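Side-chain contacts in DyP2 (Amycolatopsis sp. ATCC 39116, PDB 4G2C), which probably acts as a haem-dependent, dye-decolourising peroxidase with more than one activity, made by a lignin-reactive bacterium: residues L168-A173 and R179-Q184; K60-D65 and T112-V117. All blocks are in the same frame, centred on the assembly; numbering follows the deposited sequence.

Contact 1: L168-A173 and R179-Q184; sequences LLLGDA and RTLRRQ
Leu170 carries the contact between 168-173 and 179-184, meeting Leu181 and the backbone at Arg182. Moving up the strand, Leu168 also turns its CB to the helix side but packs one turn further along the helix on Val185, and on Leu70 and Leu72 of the neighbouring strand 66-74. Leu169 points to the other face, where it touches Val69 and Tyr114. At Leu170, CG stands anti to the carbonyl carbon (chi1 -66°), and the branch point leans on Leu181, with Leu170 CG 3.7 Å from Leu181 CD2. The two side chains cross at a slant. Leu170 CD2 runs on past Leu181 to the helix backbone, 3.5 Å from Arg182 CA, and lies 3.8 Å from Arg182 CB. Arg182 thus lends its carbon stem to the packing, while its guanidinium turns to a salt bridge from NH1 to Glu186. Asp172 closes the strand, its side chain against Pro177 and Val178, with a weak hydrogen bond from Thr174 N to OD2. No hydrogen bond links the two segments: this is apolar helix-on-sheet packing in the beta-alpha-beta unit of a ferredoxin-like domain, the fold of dye-decolourising peroxidases.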
# COMPACT_ATOMS: atom_id res chain seq x y z
N LEU A 168 -7.64 -0.21 -14.97
CA LEU A 168 -8.68 0.74 -14.62
C LEU A 168 -9.07 0.50 -13.17
O LEU A 168 -9.27 -0.66 -12.77
CB LEU A 168 -9.91 0.55 -15.51
CG LEU A 168 -9.88 1.28 -16.84
CD1 LEU A 168 -8.51 1.21 -17.44
CD2 LEU A 168 -10.92 0.65 -17.77
N LEU A 169 -9.16 1.57 -12.39
CA LEU A 169 -9.64 1.48 -11.03
C LEU A 169 -10.95 2.27 -10.91
O LEU A 169 -11.00 3.45 -11.22
CB LEU A 169 -8.59 2.00 -10.04
CG LEU A 169 -7.21 1.33 -10.14
CD1 LEU A 169 -6.17 2.07 -9.29
CD2 LEU A 169 -7.27 -0.14 -9.74
N LEU A 170 -12.00 1.58 -10.50
CA LEU A 170 -13.30 2.19 -10.29
C LEU A 170 -13.68 2.00 -8.83
O LEU A 170 -13.92 0.87 -8.40
CB LEU A 170 -14.36 1.51 -11.16
CG LEU A 170 -14.29 1.62 -12.68
CD1 LEU A 170 -12.98 1.03 -13.24
CD2 LEU A 170 -15.53 0.93 -13.27
N GLY A 171 -13.72 3.09 -8.07
CA GLY A 171 -13.92 3.00 -6.64
C GLY A 171 -14.90 4.01 -6.06
O GLY A 171 -15.06 5.12 -6.57
N ASP A 172 -15.55 3.60 -4.97
CA ASP A 172 -16.55 4.43 -4.32
C ASP A 172 -16.85 3.83 -2.95
O ASP A 172 -16.39 2.73 -2.64
CB ASP A 172 -17.82 4.50 -5.17
CG ASP A 172 -18.68 5.72 -4.87
OD1 ASP A 172 -18.39 6.82 -5.41
OD2 ASP A 172 -19.66 5.59 -4.10
N ALA A 173 -17.59 4.57 -2.13
CA ALA A 173 -18.00 4.09 -0.82
C ALA A 173 -18.97 2.93 -0.93
O ALA A 173 -19.02 2.06 -0.07
CB ALA A 173 -18.63 5.23 -0.02
N ARG A 179 -21.07 0.37 -10.20
CA ARG A 179 -21.82 -0.25 -11.28
C ARG A 179 -22.09 0.76 -12.38
O ARG A 179 -21.85 0.49 -13.56
CB ARG A 179 -23.15 -0.83 -10.77
CG ARG A 179 -22.99 -2.17 -10.04
CD ARG A 179 -24.34 -2.89 -9.87
NE ARG A 179 -25.24 -2.17 -8.97
CZ ARG A 179 -25.33 -2.40 -7.66
NH1 ARG A 179 -24.57 -3.33 -7.10
NH2 ARG A 179 -26.17 -1.71 -6.91
N THR A 180 -22.60 1.93 -12.00
CA THR A 180 -22.87 2.98 -12.97
C THR A 180 -21.60 3.34 -13.76
O THR A 180 -21.63 3.36 -15.00
CB THR A 180 -23.45 4.25 -12.31
OG1 THR A 180 -24.70 3.95 -11.67
CG2 THR A 180 -23.67 5.33 -13.36
N LEU A 181 -20.50 3.62 -13.07
CA LEU A 181 -19.26 3.99 -13.77
C LEU A 181 -18.80 2.90 -14.74
O LEU A 181 -18.39 3.18 -15.87
CB LEU A 181 -18.15 4.35 -12.77
CG LEU A 181 -16.78 4.77 -13.29
CD1 LEU A 181 -16.86 6.02 -14.16
CD2 LEU A 181 -15.79 4.97 -12.11
N ARG A 182 -18.87 1.65 -14.30
CA ARG A 182 -18.50 0.51 -15.13
C ARG A 182 -19.28 0.53 -16.47
O ARG A 182 -18.69 0.33 -17.54
CB ARG A 182 -18.73 -0.82 -14.36
CG ARG A 182 -18.48 -2.11 -15.16
CD ARG A 182 -17.07 -2.18 -15.72
NE ARG A 182 -16.78 -3.42 -16.44
CZ ARG A 182 -16.45 -3.50 -17.73
NH1 ARG A 182 -16.36 -2.40 -18.48
NH2 ARG A 182 -16.19 -4.68 -18.29
N ARG A 183 -20.59 0.80 -16.39
CA ARG A 183 -21.45 0.84 -17.58
C ARG A 183 -21.01 1.94 -18.54
O ARG A 183 -21.06 1.76 -19.76
CB ARG A 183 -22.92 1.08 -17.18
CG ARG A 183 -23.46 0.17 -16.07
CD ARG A 183 -24.49 -0.83 -16.58
NE ARG A 183 -25.34 -1.37 -15.52
CZ ARG A 183 -25.24 -2.61 -15.03
NH1 ARG A 183 -24.32 -3.45 -15.49
NH2 ARG A 183 -26.06 -3.00 -14.06
N GLN A 184 -20.59 3.07 -17.98
CA GLN A 184 -20.11 4.19 -18.79
C GLN A 184 -18.78 3.90 -19.46
O GLN A 184 -18.56 4.28 -20.60
CB GLN A 184 -19.97 5.45 -17.93
CG GLN A 184 -21.27 5.87 -17.29
CD GLN A 184 -21.06 6.73 -16.06
OE1 GLN A 184 -19.94 6.96 -15.63
NE2 GLN A 184 -22.16 7.21 -15.48

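Contact 2: K60-D65 and T112-V117; sequences KAHVRD and TPYLGV. With ACT (acetate ion), chain L; ACT (acetate ion), chain X.
His62 lays its imidazole against Tyr114 so that a methylene, and not the phenol ring, sits over the middle of one face. Tyr114 CB is 3.3 Å from the His62 ring centroid, almost on the ring normal, a clear CH-pi contact. The two rings are nearly parallel, 22° apart in plane, but offset with little overlap, and their centroids are 5.2 Å apart. Both side chains put CG anti to the backbone N (His62 chi1 -162°), and they pass alongside one another pointing opposite ways. Rotation of the imidazole is fixed from two sides. His62 ND1 gives a nearly straight in-plane bond of 2.8 Å to Val63 O, and NE2 is hydrogen-bonded to Lys92 NZ, which also bonds Pro113 O and Thr112 OG1; that hydroxyl's stronger partner is Glu100. The ring edge also meets segment 112-117, with His62 CE1 3.5 Å from Thr112 O. On the Tyr114 side, Gly116 N lies over a ring face, offset toward the rim. Arg64 CG sits between the backbone N and the carbonyl carbon (chi1 58°); from there the chain runs extended to NE, and Arg64 NH1 grips His62 O at 2.7 Å. NH1 also binds the chain L acetate, probably from the crystallisation liquor, whose bonds to NH2 are weak. Tyr114 packs on Pro56, His97 of helix 94-107 stacks on the His62 ring, and Arg64 reaches strand 374-380 at Arg376 and Gly377.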
# COMPACT_ATOMS: atom_id res chain seq x y z
N LYS A 60 -3.55 11.99 -2.17
CA LYS A 60 -4.49 11.74 -1.09
C LYS A 60 -5.37 10.56 -1.50
O LYS A 60 -6.00 10.60 -2.55
CB LYS A 60 -5.37 12.97 -0.89
CG LYS A 60 -6.57 12.77 0.03
CD LYS A 60 -6.23 13.25 1.40
CE LYS A 60 -7.34 13.00 2.39
NZ LYS A 60 -6.73 12.85 3.73
N ALA A 61 -5.43 9.51 -0.69
CA ALA A 61 -6.18 8.30 -1.06
C ALA A 61 -7.64 8.60 -1.42
O ALA A 61 -8.23 9.53 -0.89
CB ALA A 61 -6.10 7.26 0.05
N HIS A 62 -8.23 7.82 -2.31
CA HIS A 62 -9.66 7.99 -2.60
C HIS A 62 -10.41 6.87 -1.88
O HIS A 62 -9.92 5.75 -1.79
CB HIS A 62 -9.92 7.94 -4.11
CG HIS A 62 -11.24 8.51 -4.52
ND1 HIS A 62 -12.44 7.87 -4.27
CD2 HIS A 62 -11.56 9.65 -5.18
CE1 HIS A 62 -13.43 8.60 -4.75
NE2 HIS A 62 -12.93 9.68 -5.31
N VAL A 63 -11.57 7.20 -1.33
CA VAL A 63 -12.43 6.19 -0.73
C VAL A 63 -12.72 5.17 -1.81
O VAL A 63 -13.05 5.53 -2.94
CB VAL A 63 -13.78 6.80 -0.25
CG1 VAL A 63 -14.61 7.30 -1.45
CG2 VAL A 63 -14.57 5.79 0.58
N ARG A 64 -12.60 3.89 -1.46
CA ARG A 64 -12.72 2.82 -2.43
C ARG A 64 -13.15 1.52 -1.75
O ARG A 64 -12.60 0.45 -2.03
CB ARG A 64 -11.39 2.63 -3.17
CG ARG A 64 -10.23 2.31 -2.23
CD ARG A 64 -8.86 2.70 -2.80
NE ARG A 64 -7.82 2.35 -1.84
CZ ARG A 64 -7.57 3.04 -0.73
NH1 ARG A 64 -8.29 4.13 -0.47
NH2 ARG A 64 -6.62 2.65 0.11
N ASP A 65 -14.12 1.62 -0.84
CA ASP A 65 -14.57 0.48 -0.04
C ASP A 65 -15.17 -0.58 -0.95
O ASP A 65 -15.21 -1.75 -0.63
CB ASP A 65 -15.60 0.92 1.01
CG ASP A 65 -15.02 1.87 2.04
OD1 ASP A 65 -13.81 1.75 2.38
OD2 ASP A 65 -15.76 2.75 2.52
N THR A 112 -18.00 12.16 -5.67
CA THR A 112 -18.20 11.27 -6.81
C THR A 112 -17.26 10.07 -6.81
O THR A 112 -16.35 9.96 -5.99
CB THR A 112 -18.03 12.02 -8.14
OG1 THR A 112 -16.71 12.56 -8.22
CG2 THR A 112 -19.05 13.13 -8.28
N PRO A 113 -17.49 9.15 -7.76
CA PRO A 113 -16.70 7.93 -7.88
C PRO A 113 -15.26 8.23 -8.34
O PRO A 113 -14.96 9.32 -8.82
CB PRO A 113 -17.46 7.11 -8.94
CG PRO A 113 -18.79 7.75 -9.09
CD PRO A 113 -18.59 9.20 -8.74
N TYR A 114 -14.38 7.25 -8.16
CA TYR A 114 -12.99 7.34 -8.60
C TYR A 114 -12.76 6.44 -9.81
O TYR A 114 -13.03 5.23 -9.77
CB TYR A 114 -12.04 6.98 -7.45
CG TYR A 114 -10.60 6.66 -7.84
CD1 TYR A 114 -9.84 7.55 -8.60
CD2 TYR A 114 -9.99 5.49 -7.42
CE1 TYR A 114 -8.51 7.25 -8.94
CE2 TYR A 114 -8.68 5.18 -7.75
CZ TYR A 114 -7.95 6.06 -8.50
OH TYR A 114 -6.65 5.73 -8.81
N LEU A 115 -12.27 7.05 -10.88
CA LEU A 115 -11.82 6.35 -12.08
C LEU A 115 -10.33 6.56 -12.24
O LEU A 115 -9.88 7.64 -12.62
CB LEU A 115 -12.52 6.91 -13.32
CG LEU A 115 -11.95 6.32 -14.62
CD1 LEU A 115 -12.00 4.81 -14.53
CD2 LEU A 115 -12.71 6.81 -15.85
N GLY A 116 -9.54 5.54 -11.91
CA GLY A 116 -8.11 5.63 -12.06
C GLY A 116 -7.65 4.93 -13.32
O GLY A 116 -8.20 3.91 -13.70
N VAL A 117 -6.63 5.49 -13.97
CA VAL A 117 -6.12 4.92 -15.19
C VAL A 117 -4.58 4.79 -15.15
O VAL A 117 -3.87 5.79 -15.02
CB VAL A 117 -6.56 5.76 -16.42
CG1 VAL A 117 -5.93 5.21 -17.72
CG2 VAL A 117 -8.09 5.80 -16.53
C ACT L . -6.47 4.92 3.05
O ACT L . -7.58 4.98 2.45
OXT ACT L . -5.92 3.79 3.18
CH3 ACT L . -5.80 6.15 3.61
C ACT X . -3.32 10.04 2.50
O ACT X . -4.12 9.38 1.80
OXT ACT X . -2.16 10.21 2.03
CH3 ACT X . -3.74 10.61 3.83

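Overall arrangement
The two contacts lie about 9 Å apart, centre to centre, on the same side of the chain's centre and inside one DyP-family domain. Contact 2 comes first along the chain: its loop leads into strand 66-74 and its second segment starts strand 114-119, within this chain an outermost strand of the five-stranded antiparallel sheet. Contact 1 follows on strand 166-172 and helix 175-188. Strands 114-119 and 166-172 are neighbours, probably hydrogen-bonded from Leu169 O to Gly116 N and from Gly171 O to Tyr114 N. Leu181 also touches the backbone at Tyr114. Contact 1 therefore packs a helix onto the sheet, whereas contact 2 joins this outer strand to the loop entering strand 66-74.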